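PDB 5HZL: Lmo2445 protein from Listeria monocytogenes EGD-e, which is a secreted, calcium-binding, internalin-like leucine-rich-repeat protein of unknown function, which may, like other internalins, serve in recognition of a partner protein. Local coordinates for residues Leu177-Ile183 and Ser199-Ala205; Gly159-Asp164 and Leu182-Asp188; Ala23-Ile29 and Val71-Phe77. All coordinates share one frame; numbering follows the deposited sequence.

Interaction 1 (Leu177-Ile183 and Ser199-Ala205)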
loop_
_atom_site.group_PDB
_atom_site.type_symbol
_atom_site.label_atom_id
_atom_site.label_comp_id
_atom_site.label_asym_id
_atom_site.label_seq_id
_atom_site.Cartn_x
_atom_site.Cartn_y
_atom_site.Cartn_z
ATOM N N LEU A 177 1.670 -8.231 3.347
ATOM C CA LEU A 177 1.458 -6.948 4.035
ATOM C C LEU A 177 2.401 -6.655 5.208
ATOM O O LEU A 177 2.099 -5.777 6.019
ATOM C CB LEU A 177 0.024 -6.906 4.566
ATOM C CG LEU A 177 -1.120 -6.902 3.565
ATOM C CD1 LEU A 177 -2.449 -7.069 4.279
ATOM C CD2 LEU A 177 -1.102 -5.609 2.779
ATOM N N ASN A 178 3.522 -7.367 5.320
ATOM C CA ASN A 178 4.443 -7.077 6.424
ATOM C C ASN A 178 5.075 -5.691 6.318
ATOM O O ASN A 178 5.039 -5.075 5.267
ATOM C CB ASN A 178 5.543 -8.145 6.580
ATOM C CG ASN A 178 6.330 -8.397 5.301
ATOM O OD1 ASN A 178 5.753 -8.714 4.266
ATOM N ND2 ASN A 178 7.650 -8.322 5.381
ATOM N N GLU A 179 5.612 -5.213 7.436
ATOM C CA GLU A 179 6.332 -3.933 7.549
ATOM C C GLU A 179 5.546 -2.655 7.247
ATOM O O GLU A 179 6.102 -1.655 6.791
ATOM C CB GLU A 179 7.628 -4.017 6.738
ATOM C CG GLU A 179 8.529 -5.147 7.223
ATOM C CD GLU A 179 9.705 -5.396 6.308
ATOM O OE1 GLU A 179 10.172 -4.440 5.648
ATOM O OE2 GLU A 179 10.177 -6.555 6.243
ATOM N N ASN A 180 4.253 -2.692 7.535
ATOM C CA ASN A 180 3.371 -1.549 7.341
ATOM C C ASN A 180 3.090 -0.887 8.697
ATOM O O ASN A 180 3.782 -1.191 9.661
ATOM C CB ASN A 180 2.122 -1.997 6.591
ATOM C CG ASN A 180 2.396 -2.248 5.120
ATOM O OD1 ASN A 180 2.884 -1.371 4.431
ATOM N ND2 ASN A 180 2.034 -3.422 4.624
ATOM N N HIS A 181 2.110 0.018 8.773
ATOM C CA HIS A 181 1.803 0.743 10.011
ATOM C C HIS A 181 0.338 0.636 10.384
ATOM O O HIS A 181 -0.285 1.606 10.837
ATOM C CB HIS A 181 2.175 2.231 9.857
ATOM C CG HIS A 181 3.552 2.462 9.320
ATOM N ND1 HIS A 181 4.689 2.053 9.983
ATOM C CD2 HIS A 181 3.976 3.087 8.198
ATOM C CE1 HIS A 181 5.752 2.394 9.280
ATOM N NE2 HIS A 181 5.347 3.023 8.193
ATOM N N LEU A 182 -0.205 -0.554 10.194
ATOM C CA LEU A 182 -1.606 -0.835 10.493
ATOM C C LEU A 182 -1.828 -1.129 11.985
ATOM O O LEU A 182 -0.975 -1.734 12.629
ATOM C CB LEU A 182 -2.058 -2.026 9.645
ATOM C CG LEU A 182 -2.020 -1.777 8.135
ATOM C CD1 LEU A 182 -2.225 -3.062 7.350
ATOM C CD2 LEU A 182 -3.050 -0.711 7.785
ATOM N N ILE A 183 -2.976 -0.691 12.515
ATOM C CA ILE A 183 -3.333 -0.900 13.923
ATOM C C ILE A 183 -4.481 -1.889 14.040
ATOM O O ILE A 183 -5.080 -2.055 15.100
ATOM C CB ILE A 183 -3.763 0.424 14.601
ATOM C CG1 ILE A 183 -5.103 0.947 14.044
ATOM C CG2 ILE A 183 -2.659 1.456 14.438
ATOM C CD1 ILE A 183 -5.675 2.124 14.791
ATOM N N SER A 199 1.458 -12.709 4.833
ATOM C CA SER A 199 2.380 -12.143 5.779
ATOM C C SER A 199 1.795 -10.875 6.360
ATOM O O SER A 199 1.250 -10.049 5.628
ATOM C CB SER A 199 3.701 -11.847 5.088
ATOM O OG SER A 199 4.617 -11.312 6.024
ATOM N N PHE A 200 1.900 -10.722 7.675
ATOM C CA PHE A 200 1.383 -9.532 8.322
ATOM C C PHE A 200 2.340 -9.049 9.409
ATOM O O PHE A 200 2.014 -8.156 10.170
ATOM C CB PHE A 200 -0.003 -9.827 8.881
ATOM C CG PHE A 200 -0.770 -8.601 9.221
ATOM C CD1 PHE A 200 -1.373 -7.865 8.205
ATOM C CD2 PHE A 200 -0.896 -8.162 10.529
ATOM C CE1 PHE A 200 -2.085 -6.710 8.485
ATOM C CE2 PHE A 200 -1.600 -7.006 10.815
ATOM C CZ PHE A 200 -2.199 -6.284 9.796
ATOM N N ALA A 201 3.548 -9.600 9.437
ATOM C CA ALA A 201 4.537 -9.259 10.460
ATOM C C ALA A 201 4.958 -7.791 10.534
ATOM O O ALA A 201 4.780 -7.043 9.607
ATOM C CB ALA A 201 5.769 -10.133 10.268
ATOM N N ASN A 202 5.486 -7.397 11.685
ATOM C CA ASN A 202 6.004 -6.055 11.923
ATOM C C ASN A 202 5.120 -4.866 11.549
ATOM O O ASN A 202 5.383 -4.182 10.580
ATOM C CB ASN A 202 7.378 -5.947 11.219
ATOM C CG ASN A 202 8.122 -4.638 11.505
ATOM O OD1 ASN A 202 8.605 -3.976 10.578
ATOM N ND2 ASN A 202 8.209 -4.258 12.765
ATOM N N GLN A 203 4.066 -4.628 12.311
ATOM C CA GLN A 203 3.210 -3.457 12.085
ATOM C C GLN A 203 3.654 -2.479 13.156
ATOM O O GLN A 203 3.696 -2.841 14.332
ATOM C CB GLN A 203 1.740 -3.786 12.225
ATOM C CG GLN A 203 1.255 -4.835 11.242
ATOM C CD GLN A 203 1.357 -4.417 9.782
ATOM O OE1 GLN A 203 1.262 -3.225 9.425
ATOM N NE2 GLN A 203 1.520 -5.415 8.915
ATOM N N THR A 204 4.013 -1.258 12.774
ATOM C CA THR A 204 4.491 -0.265 13.744
ATOM C C THR A 204 3.850 1.069 13.505
ATOM O O THR A 204 3.678 1.456 12.364
ATOM C CB THR A 204 6.013 -0.096 13.655
ATOM O OG1 THR A 204 6.372 0.456 12.375
ATOM C CG2 THR A 204 6.684 -1.444 13.848
ATOM N N ALA A 205 3.505 1.787 14.565
ATOM C CA ALA A 205 2.872 3.083 14.385
ATOM C C ALA A 205 3.057 4.015 15.546
ATOM O O ALA A 205 3.019 3.600 16.692
ATOM C CB ALA A 205 1.382 2.898 14.123
HETATM O O HOH W 1 6.404 -1.362 10.373
#

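Interaction 2 (Gly159-Asp164 and Leu182-Asp188). With CA (calcium ion), chain D.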
loop_
_atom_site.group_PDB
_atom_site.type_symbol
_atom_site.label_atom_id
_atom_site.label_comp_id
_atom_site.label_asym_id
_atom_site.label_seq_id
_atom_site.Cartn_x
_atom_site.Cartn_y
_atom_site.Cartn_z
ATOM N N GLY A 159 -3.044 3.183 9.683
ATOM C CA GLY A 159 -4.329 3.304 10.336
ATOM C C GLY A 159 -5.107 2.026 10.468
ATOM O O GLY A 159 -4.545 0.933 10.473
ATOM N N TYR A 160 -6.416 2.194 10.583
ATOM C CA TYR A 160 -7.344 1.104 10.738
ATOM C C TYR A 160 -7.894 0.596 9.405
ATOM O O TYR A 160 -8.165 1.387 8.514
ATOM C CB TYR A 160 -8.525 1.601 11.604
ATOM C CG TYR A 160 -9.608 0.569 11.861
ATOM C CD1 TYR A 160 -9.539 -0.285 12.961
ATOM C CD2 TYR A 160 -10.694 0.449 11.008
ATOM C CE1 TYR A 160 -10.517 -1.238 13.196
ATOM C CE2 TYR A 160 -11.680 -0.497 11.236
ATOM C CZ TYR A 160 -11.585 -1.337 12.328
ATOM O OH TYR A 160 -12.567 -2.262 12.539
ATOM N N ILE A 161 -8.048 -0.723 9.286
ATOM C CA ILE A 161 -8.664 -1.332 8.102
ATOM C C ILE A 161 -9.728 -2.318 8.566
ATOM O O ILE A 161 -9.544 -3.033 9.553
ATOM C CB ILE A 161 -7.685 -1.978 7.113
ATOM C CG1 ILE A 161 -6.927 -3.157 7.709
ATOM C CG2 ILE A 161 -6.705 -0.926 6.619
ATOM C CD1 ILE A 161 -6.027 -3.799 6.676
ATOM N N ALA A 162 -10.834 -2.338 7.833
ATOM C CA ALA A 162 -11.968 -3.176 8.158
ATOM C C ALA A 162 -11.678 -4.673 8.103
ATOM O O ALA A 162 -10.815 -5.126 7.358
ATOM C CB ALA A 162 -13.137 -2.824 7.252
ATOM N N GLU A 163 -12.405 -5.424 8.928
ATOM C CA GLU A 163 -12.284 -6.871 8.972
ATOM C C GLU A 163 -12.659 -7.471 7.619
ATOM O O GLU A 163 -12.039 -8.432 7.189
ATOM C CB GLU A 163 -13.162 -7.496 10.091
ATOM C CG GLU A 163 -12.747 -7.149 11.526
ATOM C CD GLU A 163 -13.541 -7.892 12.624
ATOM O OE1 GLU A 163 -13.164 -7.784 13.817
ATOM O OE2 GLU A 163 -14.536 -8.600 12.328
ATOM N N ASP A 164 -13.643 -6.868 6.952
ATOM C CA ASP A 164 -14.159 -7.364 5.653
ATOM C C ASP A 164 -13.531 -6.874 4.316
ATOM O O ASP A 164 -14.031 -7.245 3.242
ATOM C CB ASP A 164 -15.715 -7.263 5.609
ATOM C CG ASP A 164 -16.257 -5.833 5.774
ATOM O OD1 ASP A 164 -15.479 -4.860 5.779
ATOM O OD2 ASP A 164 -17.492 -5.690 5.900
ATOM N N LEU A 182 -0.205 -0.554 10.194
ATOM C CA LEU A 182 -1.606 -0.835 10.493
ATOM C C LEU A 182 -1.828 -1.129 11.985
ATOM O O LEU A 182 -0.975 -1.734 12.629
ATOM C CB LEU A 182 -2.058 -2.026 9.645
ATOM C CG LEU A 182 -2.020 -1.777 8.135
ATOM C CD1 LEU A 182 -2.225 -3.062 7.350
ATOM C CD2 LEU A 182 -3.050 -0.711 7.785
ATOM N N ILE A 183 -2.976 -0.691 12.515
ATOM C CA ILE A 183 -3.333 -0.900 13.923
ATOM C C ILE A 183 -4.481 -1.889 14.040
ATOM O O ILE A 183 -5.080 -2.055 15.100
ATOM C CB ILE A 183 -3.763 0.424 14.601
ATOM C CG1 ILE A 183 -5.103 0.947 14.044
ATOM C CG2 ILE A 183 -2.659 1.456 14.438
ATOM C CD1 ILE A 183 -5.675 2.124 14.791
ATOM N N SER A 184 -4.754 -2.564 12.942
ATOM C CA SER A 184 -5.860 -3.470 12.852
ATOM C C SER A 184 -5.494 -4.586 11.887
ATOM O O SER A 184 -4.547 -4.445 11.111
ATOM C CB SER A 184 -7.021 -2.644 12.310
ATOM O OG SER A 184 -8.157 -3.418 11.997
ATOM N N ILE A 185 -6.254 -5.676 11.931
ATOM C CA ILE A 185 -6.023 -6.813 11.070
ATOM C C ILE A 185 -7.211 -7.054 10.128
ATOM O O ILE A 185 -8.370 -6.965 10.560
ATOM C CB ILE A 185 -5.829 -8.104 11.910
ATOM C CG1 ILE A 185 -4.663 -7.945 12.892
ATOM C CG2 ILE A 185 -5.598 -9.337 11.022
ATOM C CD1 ILE A 185 -4.394 -9.176 13.747
ATOM N N PRO A 186 -6.932 -7.349 8.835
ATOM C CA PRO A 186 -8.012 -7.712 7.913
ATOM C C PRO A 186 -8.347 -9.184 8.220
ATOM O O PRO A 186 -7.883 -10.091 7.539
ATOM C CB PRO A 186 -7.379 -7.537 6.536
ATOM C CG PRO A 186 -5.927 -7.731 6.759
ATOM C CD PRO A 186 -5.633 -7.260 8.145
ATOM N N GLU A 187 -9.143 -9.398 9.262
ATOM C CA GLU A 187 -9.492 -10.748 9.708
ATOM C C GLU A 187 -10.137 -11.696 8.717
ATOM O O GLU A 187 -9.660 -12.813 8.551
ATOM C CB GLU A 187 -10.371 -10.708 10.960
ATOM C CG GLU A 187 -9.648 -10.202 12.188
ATOM C CD GLU A 187 -10.458 -10.386 13.452
ATOM O OE1 GLU A 187 -9.824 -10.502 14.520
ATOM O OE2 GLU A 187 -11.715 -10.441 13.384
ATOM N N ASP A 188 -11.219 -11.262 8.080
ATOM C CA ASP A 188 -11.938 -12.132 7.147
ATOM C C ASP A 188 -11.054 -12.869 6.148
ATOM O O ASP A 188 -11.111 -14.100 6.068
ATOM C CB ASP A 188 -13.026 -11.373 6.373
ATOM C CG ASP A 188 -14.174 -10.893 7.252
ATOM O OD1 ASP A 188 -14.046 -10.837 8.489
ATOM O OD2 ASP A 188 -15.227 -10.565 6.670
HETATM CA CA CA D . -13.317 -9.858 15.293
#

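Interaction 3 (Ala23-Ile29 and Val71-Phe77). With CA (calcium ion), chain B.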
loop_
_atom_site.group_PDB
_atom_site.type_symbol
_atom_site.label_atom_id
_atom_site.label_comp_id
_atom_site.label_asym_id
_atom_site.label_seq_id
_atom_site.Cartn_x
_atom_site.Cartn_y
_atom_site.Cartn_z
ATOM N N ALA A 23 1.814 12.115 -29.728
ATOM C CA ALA A 23 0.976 11.144 -29.022
ATOM C C ALA A 23 1.236 11.166 -27.510
ATOM O O ALA A 23 0.299 11.128 -26.708
ATOM C CB ALA A 23 1.207 9.735 -29.572
ATOM N N PHE A 24 2.510 11.234 -27.136
ATOM C CA PHE A 24 2.893 11.219 -25.729
ATOM C C PHE A 24 3.879 12.359 -25.482
ATOM O O PHE A 24 5.072 12.156 -25.586
ATOM C CB PHE A 24 3.513 9.860 -25.398
ATOM C CG PHE A 24 2.714 8.681 -25.910
ATOM C CD1 PHE A 24 1.552 8.271 -25.270
ATOM C CD2 PHE A 24 3.139 7.971 -27.030
ATOM C CE1 PHE A 24 0.821 7.189 -25.737
ATOM C CE2 PHE A 24 2.417 6.874 -27.500
ATOM C CZ PHE A 24 1.256 6.482 -26.848
ATOM N N PRO A 25 3.377 13.571 -25.164
ATOM C CA PRO A 25 4.244 14.733 -24.974
ATOM C C PRO A 25 4.974 14.901 -23.626
ATOM O O PRO A 25 4.871 15.941 -22.982
ATOM C CB PRO A 25 3.310 15.918 -25.301
ATOM C CG PRO A 25 1.962 15.431 -24.993
ATOM C CD PRO A 25 1.954 13.954 -25.209
ATOM N N VAL A 26 5.722 13.878 -23.235
ATOM C CA VAL A 26 6.531 13.873 -22.033
ATOM C C VAL A 26 7.820 13.241 -22.536
ATOM O O VAL A 26 7.809 12.061 -22.925
ATOM C CB VAL A 26 5.911 13.028 -20.905
ATOM C CG1 VAL A 26 6.870 12.903 -19.731
ATOM C CG2 VAL A 26 4.587 13.620 -20.448
ATOM N N GLU A 27 8.907 14.021 -22.547
ATOM C CA GLU A 27 10.226 13.565 -23.041
ATOM C C GLU A 27 10.568 12.095 -22.720
ATOM O O GLU A 27 10.705 11.261 -23.633
ATOM C CB GLU A 27 11.346 14.489 -22.524
ATOM C CG GLU A 27 12.750 14.110 -23.001
ATOM C CD GLU A 27 13.849 15.017 -22.454
ATOM O OE1 GLU A 27 13.558 16.061 -21.812
ATOM O OE2 GLU A 27 15.026 14.667 -22.683
ATOM N N ALA A 28 10.673 11.806 -21.420
ATOM C CA ALA A 28 11.016 10.482 -20.913
ATOM C C ALA A 28 10.153 9.347 -21.454
ATOM O O ALA A 28 10.677 8.293 -21.817
ATOM C CB ALA A 28 10.948 10.491 -19.402
ATOM N N ILE A 29 8.844 9.567 -21.503
ATOM C CA ILE A 29 7.908 8.555 -21.973
ATOM C C ILE A 29 8.054 8.343 -23.474
ATOM O O ILE A 29 8.103 7.204 -23.929
ATOM C CB ILE A 29 6.457 8.880 -21.546
ATOM C CG1 ILE A 29 6.363 8.808 -20.005
ATOM C CG2 ILE A 29 5.459 7.917 -22.188
ATOM C CD1 ILE A 29 5.017 9.152 -19.397
ATOM N N VAL A 71 -0.496 10.643 -19.629
ATOM C CA VAL A 71 -0.308 10.784 -21.075
ATOM C C VAL A 71 -0.511 9.460 -21.846
ATOM O O VAL A 71 -0.911 9.493 -23.016
ATOM C CB VAL A 71 1.069 11.434 -21.350
ATOM C CG1 VAL A 71 1.645 11.062 -22.690
ATOM C CG2 VAL A 71 0.975 12.950 -21.184
ATOM N N LEU A 72 -0.254 8.321 -21.189
ATOM C CA LEU A 72 -0.446 6.987 -21.790
ATOM C C LEU A 72 -1.892 6.781 -22.277
ATOM O O LEU A 72 -2.126 6.061 -23.267
ATOM C CB LEU A 72 -0.040 5.875 -20.822
ATOM C CG LEU A 72 1.452 5.792 -20.469
ATOM C CD1 LEU A 72 1.707 4.779 -19.360
ATOM C CD2 LEU A 72 2.305 5.460 -21.690
ATOM N N ASN A 73 -2.849 7.416 -21.593
ATOM C CA ASN A 73 -4.257 7.362 -21.998
ATOM C C ASN A 73 -4.572 8.035 -23.345
ATOM O O ASN A 73 -5.709 7.963 -23.818
ATOM C CB ASN A 73 -5.156 7.896 -20.889
ATOM C CG ASN A 73 -5.230 6.951 -19.714
ATOM O OD1 ASN A 73 -5.309 5.740 -19.899
ATOM N ND2 ASN A 73 -5.243 7.491 -18.501
ATOM N N ASN A 74 -3.578 8.683 -23.954
ATOM C CA ASN A 74 -3.757 9.279 -25.279
ATOM C C ASN A 74 -3.855 8.213 -26.345
ATOM O O ASN A 74 -4.169 8.530 -27.466
ATOM C CB ASN A 74 -2.623 10.237 -25.658
ATOM C CG ASN A 74 -2.637 11.522 -24.849
ATOM O OD1 ASN A 74 -3.520 11.751 -24.018
ATOM N ND2 ASN A 74 -1.651 12.377 -25.095
ATOM N N GLU A 75 -3.557 6.964 -26.005
ATOM C CA GLU A 75 -3.654 5.870 -26.961
ATOM C C GLU A 75 -4.086 4.590 -26.253
ATOM O O GLU A 75 -4.335 4.580 -25.051
ATOM C CB GLU A 75 -2.310 5.645 -27.673
ATOM C CG GLU A 75 -1.724 6.854 -28.396
ATOM C CD GLU A 75 -2.610 7.415 -29.500
ATOM O OE1 GLU A 75 -3.574 6.748 -29.962
ATOM O OE2 GLU A 75 -2.319 8.548 -29.911
ATOM N N VAL A 76 -4.181 3.519 -27.025
ATOM C CA VAL A 76 -4.561 2.212 -26.528
ATOM C C VAL A 76 -3.491 1.203 -26.952
ATOM O O VAL A 76 -3.279 0.997 -28.151
ATOM C CB VAL A 76 -5.928 1.776 -27.118
ATOM C CG1 VAL A 76 -6.272 0.350 -26.694
ATOM C CG2 VAL A 76 -7.025 2.750 -26.711
ATOM N N PHE A 77 -2.819 0.594 -25.971
ATOM C CA PHE A 77 -1.801 -0.423 -26.221
ATOM C C PHE A 77 -2.589 -1.712 -26.061
ATOM O O PHE A 77 -2.519 -2.355 -25.028
ATOM C CB PHE A 77 -0.687 -0.322 -25.192
ATOM C CG PHE A 77 0.033 0.997 -25.185
ATOM C CD1 PHE A 77 -0.491 2.089 -24.496
ATOM C CD2 PHE A 77 1.268 1.140 -25.830
ATOM C CE1 PHE A 77 0.187 3.308 -24.477
ATOM C CE2 PHE A 77 1.949 2.353 -25.813
ATOM C CZ PHE A 77 1.409 3.439 -25.137
HETATM CA CA CA B . 16.396 12.486 -22.896
#

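Interaction 1 (Leu177-Ile183 and Ser199-Ala205)
The side-chain amide of Q203 bonds to both segments, 177-183 and 199-205, through both its polar atoms. Its NE2 gives one proton to L177 O (3.0 Å), within the amide plane, and the other to the backbone O of F200; its OE1 takes the N-H of L182 in a nearly straight bond (3.1 Å, 164° at the hydrogen). A bend at chi2 (-63°) folds the amide back among these groups, and its three bonds fix its rotation. L177 O also accepts from N180 ND2, and the two donors reach it from opposite faces of the carbonyl plane. Backbone bonds add L177 N to S199 O, E179 N to A201 O, and T204 N to N180 O. The segments lead out of neighbouring strands of the parallel leucine-rich-repeat sheet, 177-183 just after 174-176 and 199-205 from the last residue of 197-199; the buried amides of N180 and Q203 lie between the turns beyond, and N180 ND2 also bonds to M152 O. Q203-A205 begin strand 203-212 of the next, mixed sheet, where T204 packs on W291 and A205 on Y292. H181 ND1 donates to T204 O (2.7 Å), near its ring plane. A water bridges N180 O, N202 O and T204 OG1. F200 CD1 meets L177 CB (4.0 Å) and F200 CE1 meets L182 CD1 (3.8 Å). Q203 NE2 lies over the centre of one face of the F200 ring.

Interaction 2 (Gly159-Asp164 and Leu182-Asp188)
E163 runs alongside E187, both pointing the same way to a shared calcium ion. From the backbone of E163, CB passes D188 OD1 at 3.8 Å; CG, set beside the backbone N (chi1 -66°), comes near E187 OE2; beyond it the chain is extended, and CD approaches the same oxygen. At the tip OE1 binds the calcium ion at 2.5 Å, matched by E187 OE2 at 2.6 Å. These two oxygens are 3.1 Å apart, a closeness the metal probably makes tolerable, and the carboxylate planes differ by 34°. D230 lies close to E187 OE1 but does not bind the metal in this model. The backbone O of E163 accepts from D188 N, near the start of helix 187-191. The segments run nearly parallel, as expected of corresponding parts of consecutive turns in a leucine-rich-repeat solenoid, G159 pairing with L182 in a short parallel bridge where I183 N donates to G159 O (3.0 Å, 167°). Midway, S184 OG gives its proton to I161 O in the carbonyl plane (2.8 Å), and Y160 lays its ring obliquely by that hydroxyl. Next to these, I161 CG2 meets L182 CD2 at about a right angle between the side chains, and I161 CD1 reaches P186 CD (3.8 Å).

Interaction 3 (Ala23-Ile29 and Val71-Phe77)
F24 reaches into 71-77 with its ring, where V71, E75 and F77 meet it. V71 CG1 lies at the ring edge, in its plane, 3.5 Å from F24 CB. At the tip, F24 CZ meets E75 CG (3.4 Å) and F77 CZ; the two phenyl rings come from opposite directions with planes 24° apart, yet are slid so far (centroids 5.6 Å) that they barely overlap. A23 CB, of its own segment, lies over one face of the F24 ring, toward its rim. The contact's single hydrogen bond runs from N74 ND2 to A23 O (2.8 Å, 158° at the hydrogen), with the acceptor in the amide plane. Further along, V71 CG2 touches V26 CG2 at 3.7 Å and L72 CD2 meets I29 CG2. In the next shell, L51 of helix 48-51 lies against E75 and F77, and N73 turns the other way to hydrogen-bond D95 O. P25 centres an inverse gamma turn that leads from helix 20-23 into helix 27-36, where E27, which does not touch 71-77, binds a calcium ion through OE2 together with E31. The contact is consistent with the helical N-terminal cap of internalins, here packed on the first turns of the leucine-rich repeats.

Overall arrangement
Interactions 1 and 2 are neighbours, their centres 11 Å apart. They share L182 and I183, and their segments alternate along the chain, so 182-188 is packed between the turn before it and the one after. F200 of interaction 1 joins them: its CE1 lies 3.6 Å from P186 CD of interaction 2. Interaction 3 stands apart near the N-terminus, its centre about 36 Å from that of interaction 1 and 38 Å from that of interaction 2. Interaction 2 holds both ligands of one calcium site, whereas 23-29 supplies only E27 to another. H181 and A205 of interaction 1 line the pocket of a bound glycol ether, probably from the crystallisation liquor; the side chain of N178 is about 5 Å from a calcium ion.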